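Local coordinates for protein pectate lyase (Pectobacterium carotovorum, PDB 4U49) that cleaves polygalacturonate by calcium-dependent eliminative lysis, and probably also acts with an endo mode on highly methylated pectins, at residues A[22-27]-A[37-42]; A[87-92]-A[102-107]. All coordinates share one frame; numbering follows the deposited sequence.

Contact 1 (A[22-27]-A[37-42])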
loop_
_atom_site.group_PDB
_atom_site.type_symbol
_atom_site.label_atom_id
_atom_site.label_comp_id
_atom_site.label_asym_id
_atom_site.label_seq_id
_atom_site.Cartn_x
_atom_site.Cartn_y
_atom_site.Cartn_z
ATOM N N ASP A 22 -6.129 -12.726 -21.031
ATOM C CA ASP A 22 -6.050 -12.195 -19.675
ATOM C C ASP A 22 -5.085 -13.000 -18.814
ATOM O O ASP A 22 -4.897 -14.198 -19.025
ATOM C CB ASP A 22 -7.430 -12.184 -19.015
ATOM C CG ASP A 22 -8.444 -11.373 -19.796
ATOM O OD1 ASP A 22 -9.656 -11.600 -19.602
ATOM O OD2 ASP A 22 -8.033 -10.516 -20.604
ATOM N N ASP A 23 -4.481 -12.334 -17.837
ATOM C CA ASP A 23 -3.616 -13.006 -16.877
ATOM C C ASP A 23 -3.750 -12.377 -15.496
ATOM O O ASP A 23 -3.990 -11.179 -15.362
ATOM C CB ASP A 23 -2.152 -12.958 -17.327
ATOM C CG ASP A 23 -1.888 -13.802 -18.562
ATOM O OD1 ASP A 23 -1.895 -15.047 -18.450
ATOM O OD2 ASP A 23 -1.656 -13.219 -19.644
ATOM N N THR A 24 -3.598 -13.205 -14.472
ATOM C CA THR A 24 -3.495 -12.718 -13.108
ATOM C C THR A 24 -2.123 -13.097 -12.578
ATOM O O THR A 24 -1.744 -14.268 -12.609
ATOM C CB THR A 24 -4.586 -13.301 -12.201
ATOM O OG1 THR A 24 -5.875 -12.907 -12.690
ATOM C CG2 THR A 24 -4.415 -12.799 -10.775
ATOM N N MET A 25 -1.370 -12.100 -12.122
ATOM C CA MET A 25 -0.050 -12.337 -11.556
ATOM C C MET A 25 -0.120 -12.370 -10.042
ATOM O O MET A 25 -0.419 -11.360 -9.406
ATOM C CB MET A 25 0.940 -11.263 -12.006
ATOM C CG MET A 25 2.278 -11.329 -11.284
ATOM S SD MET A 25 3.337 -12.662 -11.873
ATOM C CE MET A 25 4.659 -12.602 -10.666
ATOM N N LEU A 26 0.159 -13.537 -9.471
ATOM C CA LEU A 26 0.141 -13.721 -8.026
ATOM C C LEU A 26 1.554 -13.764 -7.454
ATOM O O LEU A 26 2.417 -14.481 -7.961
ATOM C CB LEU A 26 -0.611 -15.009 -7.667
ATOM C CG LEU A 26 -0.643 -15.434 -6.197
ATOM C CD1 LEU A 26 -1.383 -14.408 -5.355
ATOM C CD2 LEU A 26 -1.280 -16.811 -6.059
ATOM N N MET A 27 1.777 -12.987 -6.399
ATOM C CA MET A 27 3.033 -12.994 -5.657
ATOM C C MET A 27 2.740 -13.228 -4.181
ATOM O O MET A 27 1.614 -13.014 -3.733
ATOM C CB MET A 27 3.784 -11.672 -5.830
ATOM C CG MET A 27 3.970 -11.233 -7.264
ATOM S SD MET A 27 5.043 -9.789 -7.374
ATOM C CE MET A 27 4.298 -8.709 -6.156
ATOM N N LEU A 37 -0.782 -12.985 0.347
ATOM C CA LEU A 37 -0.966 -13.097 -1.093
ATOM C C LEU A 37 -1.276 -11.720 -1.655
ATOM O O LEU A 37 -2.001 -10.947 -1.042
ATOM C CB LEU A 37 -2.095 -14.075 -1.433
ATOM C CG LEU A 37 -1.798 -15.577 -1.453
ATOM C CD1 LEU A 37 -1.282 -16.082 -0.115
ATOM C CD2 LEU A 37 -3.050 -16.340 -1.870
ATOM N N SER A 38 -0.717 -11.411 -2.817
ATOM C CA SER A 38 -1.018 -10.158 -3.489
ATOM C C SER A 38 -1.015 -10.400 -4.987
ATOM O O SER A 38 -0.165 -11.128 -5.499
ATOM C CB SER A 38 -0.003 -9.076 -3.105
ATOM O OG SER A 38 -0.310 -7.841 -3.726
ATOM N N TRP A 39 -1.961 -9.802 -5.700
ATOM C CA TRP A 39 -2.043 -10.055 -7.130
ATOM C C TRP A 39 -2.559 -8.873 -7.930
ATOM O O TRP A 39 -3.187 -7.965 -7.394
ATOM C CB TRP A 39 -2.919 -11.287 -7.403
ATOM C CG TRP A 39 -4.348 -11.186 -6.927
ATOM C CD1 TRP A 39 -5.433 -10.780 -7.657
ATOM C CD2 TRP A 39 -4.851 -11.532 -5.625
ATOM N NE1 TRP A 39 -6.572 -10.840 -6.887
ATOM C CE2 TRP A 39 -6.241 -11.291 -5.641
ATOM C CE3 TRP A 39 -4.255 -12.003 -4.451
ATOM C CZ2 TRP A 39 -7.044 -11.516 -4.521
ATOM C CZ3 TRP A 39 -5.060 -12.227 -3.343
ATOM C CH2 TRP A 39 -6.438 -11.986 -3.388
ATOM N N SER A 40 -2.264 -8.889 -9.223
ATOM C CA SER A 40 -2.862 -7.952 -10.156
ATOM C C SER A 40 -3.549 -8.744 -11.251
ATOM O O SER A 40 -3.061 -9.794 -11.668
ATOM C CB SER A 40 -1.817 -7.013 -10.756
ATOM O OG SER A 40 -0.942 -7.724 -11.613
ATOM N N THR A 41 -4.686 -8.245 -11.716
ATOM C CA THR A 41 -5.400 -8.897 -12.798
ATOM C C THR A 41 -5.894 -7.848 -13.791
ATOM O O THR A 41 -6.160 -6.704 -13.419
ATOM C CB THR A 41 -6.588 -9.736 -12.271
ATOM O OG1 THR A 41 -7.145 -10.515 -13.339
ATOM C CG2 THR A 41 -7.663 -8.840 -11.676
ATOM N N ASP A 42 -5.987 -8.231 -15.057
ATOM C CA ASP A 42 -6.537 -7.336 -16.066
ATOM C C ASP A 42 -7.840 -7.900 -16.607
ATOM O O ASP A 42 -8.416 -7.362 -17.552
ATOM C CB ASP A 42 -5.536 -7.102 -17.199
ATOM C CG ASP A 42 -4.858 -8.376 -17.653
ATOM O OD1 ASP A 42 -5.505 -9.443 -17.628
ATOM O OD2 ASP A 42 -3.669 -8.312 -18.031
#
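Thr24 to Met27 pair antiparallel with Ser38 to Thr41, the strand axes closing to 4.7 Å, with hydrogen-bonded pairs Met25-Ser40 and Met27-Ser38 alternating with the non-hydrogen-bonded pairs Thr24-Thr41 and Leu26-Trp39. The hydrogen-bonded pairs bond in both directions; the straightest bond runs from Met27 N to Ser38 O (2.8 Å, 175° at the hydrogen). On the Trp39 face, Thr41 OG1 donates to Thr24 OG1 at 2.8 Å, the side chains crossing at a slant. The Trp39 indole, its CG set between backbone N and carbonyl carbon (chi1 60°), is met obliquely, from one side of its plane, by two methyls: Thr24 CG2 lies 3.9 Å from CD1, Leu26 CD1 as far from CE3. At the exposed end, Asp42 OD1 takes Asp23 N through its syn lone pair (3.1 Å), prolonging the pairing. Asp22 OD2 lies 4.0 Å from Asp42 OD1, a like-charge approach that may weaken this end. Strands 24-31 and 34-41 form a hairpin in an N-terminal domain of fibronectin type III topology. Trp39 and Leu26 pack on Val90 and Tyr88 of the opposing sheet, with Trp39 NE1 bonded to Gln49, whereas Ser38 and Ser40 bond to Asn189 and Asn166 of the pectate lyase domain.

Contact 2 (A[87-92]-A[102-107])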
loop_
_atom_site.group_PDB
_atom_site.type_symbol
_atom_site.label_atom_id
_atom_site.label_comp_id
_atom_site.label_asym_id
_atom_site.label_seq_id
_atom_site.Cartn_x
_atom_site.Cartn_y
_atom_site.Cartn_z
ATOM N N TRP A 87 2.037 -23.969 -2.216
ATOM C CA TRP A 87 1.736 -23.321 -3.480
ATOM C C TRP A 87 0.364 -22.667 -3.354
ATOM O O TRP A 87 -0.509 -23.179 -2.656
ATOM C CB TRP A 87 1.771 -24.321 -4.637
ATOM C CG TRP A 87 3.141 -24.850 -4.920
ATOM C CD1 TRP A 87 3.769 -25.881 -4.283
ATOM C CD2 TRP A 87 4.054 -24.378 -5.919
ATOM N NE1 TRP A 87 5.018 -26.078 -4.822
ATOM C CE2 TRP A 87 5.219 -25.168 -5.825
ATOM C CE3 TRP A 87 4.006 -23.358 -6.874
ATOM C CZ2 TRP A 87 6.319 -24.977 -6.657
ATOM C CZ3 TRP A 87 5.102 -23.170 -7.700
ATOM C CH2 TRP A 87 6.242 -23.975 -7.585
ATOM N N TYR A 88 0.184 -21.529 -4.015
ATOM C CA TYR A 88 -1.084 -20.809 -3.965
ATOM C C TYR A 88 -1.570 -20.450 -5.364
ATOM O O TYR A 88 -0.769 -20.285 -6.284
ATOM C CB TYR A 88 -0.956 -19.530 -3.134
ATOM C CG TYR A 88 -0.784 -19.732 -1.646
ATOM C CD1 TYR A 88 -1.881 -19.746 -0.796
ATOM C CD2 TYR A 88 0.481 -19.886 -1.087
ATOM C CE1 TYR A 88 -1.728 -19.917 0.567
ATOM C CE2 TYR A 88 0.644 -20.058 0.274
ATOM C CZ TYR A 88 -0.463 -20.071 1.096
ATOM O OH TYR A 88 -0.312 -20.241 2.452
ATOM N N TRP A 89 -2.888 -20.333 -5.506
ATOM C CA TRP A 89 -3.525 -19.819 -6.717
ATOM C C TRP A 89 -4.663 -18.881 -6.343
ATOM O O TRP A 89 -5.307 -19.074 -5.314
ATOM C CB TRP A 89 -4.094 -20.949 -7.583
ATOM C CG TRP A 89 -3.108 -21.928 -8.109
ATOM C CD1 TRP A 89 -2.566 -21.952 -9.362
ATOM C CD2 TRP A 89 -2.564 -23.054 -7.413
ATOM N NE1 TRP A 89 -1.712 -23.018 -9.486
ATOM C CE2 TRP A 89 -1.689 -23.709 -8.302
ATOM C CE3 TRP A 89 -2.723 -23.566 -6.122
ATOM C CZ2 TRP A 89 -0.975 -24.850 -7.943
ATOM C CZ3 TRP A 89 -2.014 -24.699 -5.766
ATOM C CH2 TRP A 89 -1.149 -25.328 -6.672
ATOM N N VAL A 90 -4.924 -17.879 -7.177
ATOM C CA VAL A 90 -6.184 -17.146 -7.080
ATOM C C VAL A 90 -6.957 -17.282 -8.395
ATOM O O VAL A 90 -6.385 -17.191 -9.485
ATOM C CB VAL A 90 -5.984 -15.647 -6.729
ATOM C CG1 VAL A 90 -5.336 -15.501 -5.361
ATOM C CG2 VAL A 90 -5.157 -14.936 -7.787
ATOM N N ASP A 91 -8.254 -17.541 -8.280
ATOM C CA ASP A 91 -9.135 -17.618 -9.438
ATOM C C ASP A 91 -10.045 -16.404 -9.435
ATOM O O ASP A 91 -10.613 -16.064 -8.403
ATOM C CB ASP A 91 -9.973 -18.904 -9.421
ATOM C CG ASP A 91 -9.179 -20.137 -9.816
ATOM O OD1 ASP A 91 -7.934 -20.059 -9.885
ATOM O OD2 ASP A 91 -9.806 -21.194 -10.049
ATOM N N THR A 92 -10.177 -15.740 -10.577
ATOM C CA THR A 92 -11.142 -14.654 -10.682
ATOM C C THR A 92 -12.330 -15.099 -11.519
ATOM O O THR A 92 -12.170 -15.765 -12.542
ATOM C CB THR A 92 -10.531 -13.387 -11.300
ATOM O OG1 THR A 92 -10.172 -13.644 -12.663
ATOM C CG2 THR A 92 -9.301 -12.954 -10.520
ATOM N N SER A 102 -4.716 -17.754 -11.781
ATOM C CA SER A 102 -3.416 -17.102 -11.722
ATOM C C SER A 102 -2.297 -18.109 -11.944
ATOM O O SER A 102 -2.537 -19.311 -12.036
ATOM C CB SER A 102 -3.214 -16.424 -10.370
ATOM O OG SER A 102 -3.033 -17.404 -9.359
ATOM N N ASN A 103 -1.069 -17.608 -12.015
ATOM C CA ASN A 103 0.099 -18.465 -11.898
ATOM C C ASN A 103 0.107 -19.119 -10.526
ATOM O O ASN A 103 -0.479 -18.592 -9.577
ATOM C CB ASN A 103 1.382 -17.661 -12.098
ATOM C CG ASN A 103 1.510 -16.522 -11.102
ATOM O OD1 ASN A 103 0.749 -15.559 -11.154
ATOM N ND2 ASN A 103 2.478 -16.624 -10.193
ATOM N N ALA A 104 0.762 -20.268 -10.420
ATOM C CA ALA A 104 1.031 -20.853 -9.117
ATOM C C ALA A 104 2.136 -20.049 -8.446
ATOM O O ALA A 104 3.143 -19.723 -9.074
ATOM C CB ALA A 104 1.428 -22.316 -9.249
ATOM N N ALA A 105 1.936 -19.705 -7.180
ATOM C CA ALA A 105 2.946 -18.990 -6.413
ATOM C C ALA A 105 3.426 -19.869 -5.271
ATOM O O ALA A 105 2.618 -20.431 -4.536
ATOM C CB ALA A 105 2.392 -17.675 -5.884
ATOM N N SER A 106 4.743 -19.990 -5.132
ATOM C CA SER A 106 5.333 -20.848 -4.110
ATOM C C SER A 106 5.987 -20.045 -2.994
ATOM O O SER A 106 6.606 -19.008 -3.242
ATOM C CB SER A 106 6.367 -21.789 -4.734
ATOM O OG SER A 106 7.006 -22.571 -3.740
ATOM N N THR A 107 5.852 -20.532 -1.765
ATOM C CA THR A 107 6.525 -19.927 -0.619
ATOM C C THR A 107 8.007 -20.277 -0.633
ATOM O O THR A 107 8.824 -19.617 0.011
ATOM C CB THR A 107 5.910 -20.388 0.711
ATOM O OG1 THR A 107 6.047 -21.809 0.832
ATOM C CG2 THR A 107 4.435 -20.022 0.772
#
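Ser102 OG is held by two bonds: it accepts Val90 N at 2.9 Å along an almost straight line (171°) and donates to its neighbour's carbonyl, Asn103 O. This hydroxyl sits where strands 87-94 and 99-106, the last hairpin of a fibronectin type III domain, lose regular pairing. Tyr88 and Ala105 form an ordinary hydrogen-bonded antiparallel pair, with Tyr88 N only 2.7 Å from Ala105 O. Two residues further along, Val90 O instead receives Ser102 N, one residue out of step with that pair, and the serine oxygen bridges Val90 N to Asn103 O. The torsion of Ser102 explains the reach, OG lying between its own N and carbonyl carbon (chi1 71°), while CB rests 3.6 Å from Val90 CG2. Strand 46-54 pairs with the other side of strand 87-94.

On the face of the two tryptophans, Ala104 is shared. Its CA stands over the five-membered ring of Trp89, and its CB comes to 3.7 Å from CE3 of Trp87. On the other face, Thr107 CG2 meets the Tyr88 ring in plane at the CE2 edge, and the phenol OH bonds to Asp77. The Trp87 indole lies over Ser106 of the partner strand: Ser106 CB is 3.4 Å from the centroid of its six-membered ring and 5° off the normal, a CH-pi contact over the face.

How the contacts relate
Contacts 1 and 2 lie in two separate hairpins, in series along the chain, with strands 46-54, 62-68 and 74-77 between them, and belong to the two different sheets of the fibronectin type III sandwich. Their centres lie about 9 Å apart. One polar link joins them: Asn103 OD1 probably accepts a hydrogen bond from Leu26 N at 2.7 Å, so the irregular end of contact 2 meets the outer strand of contact 1. Beside it, Ser102 CB packs 3.4 Å from Thr24 O. Both contacts lie away from the calcium-binding residues such as Asp194; contact 1, through Ser38 and Ser40, also touches the lyase domain that carries them.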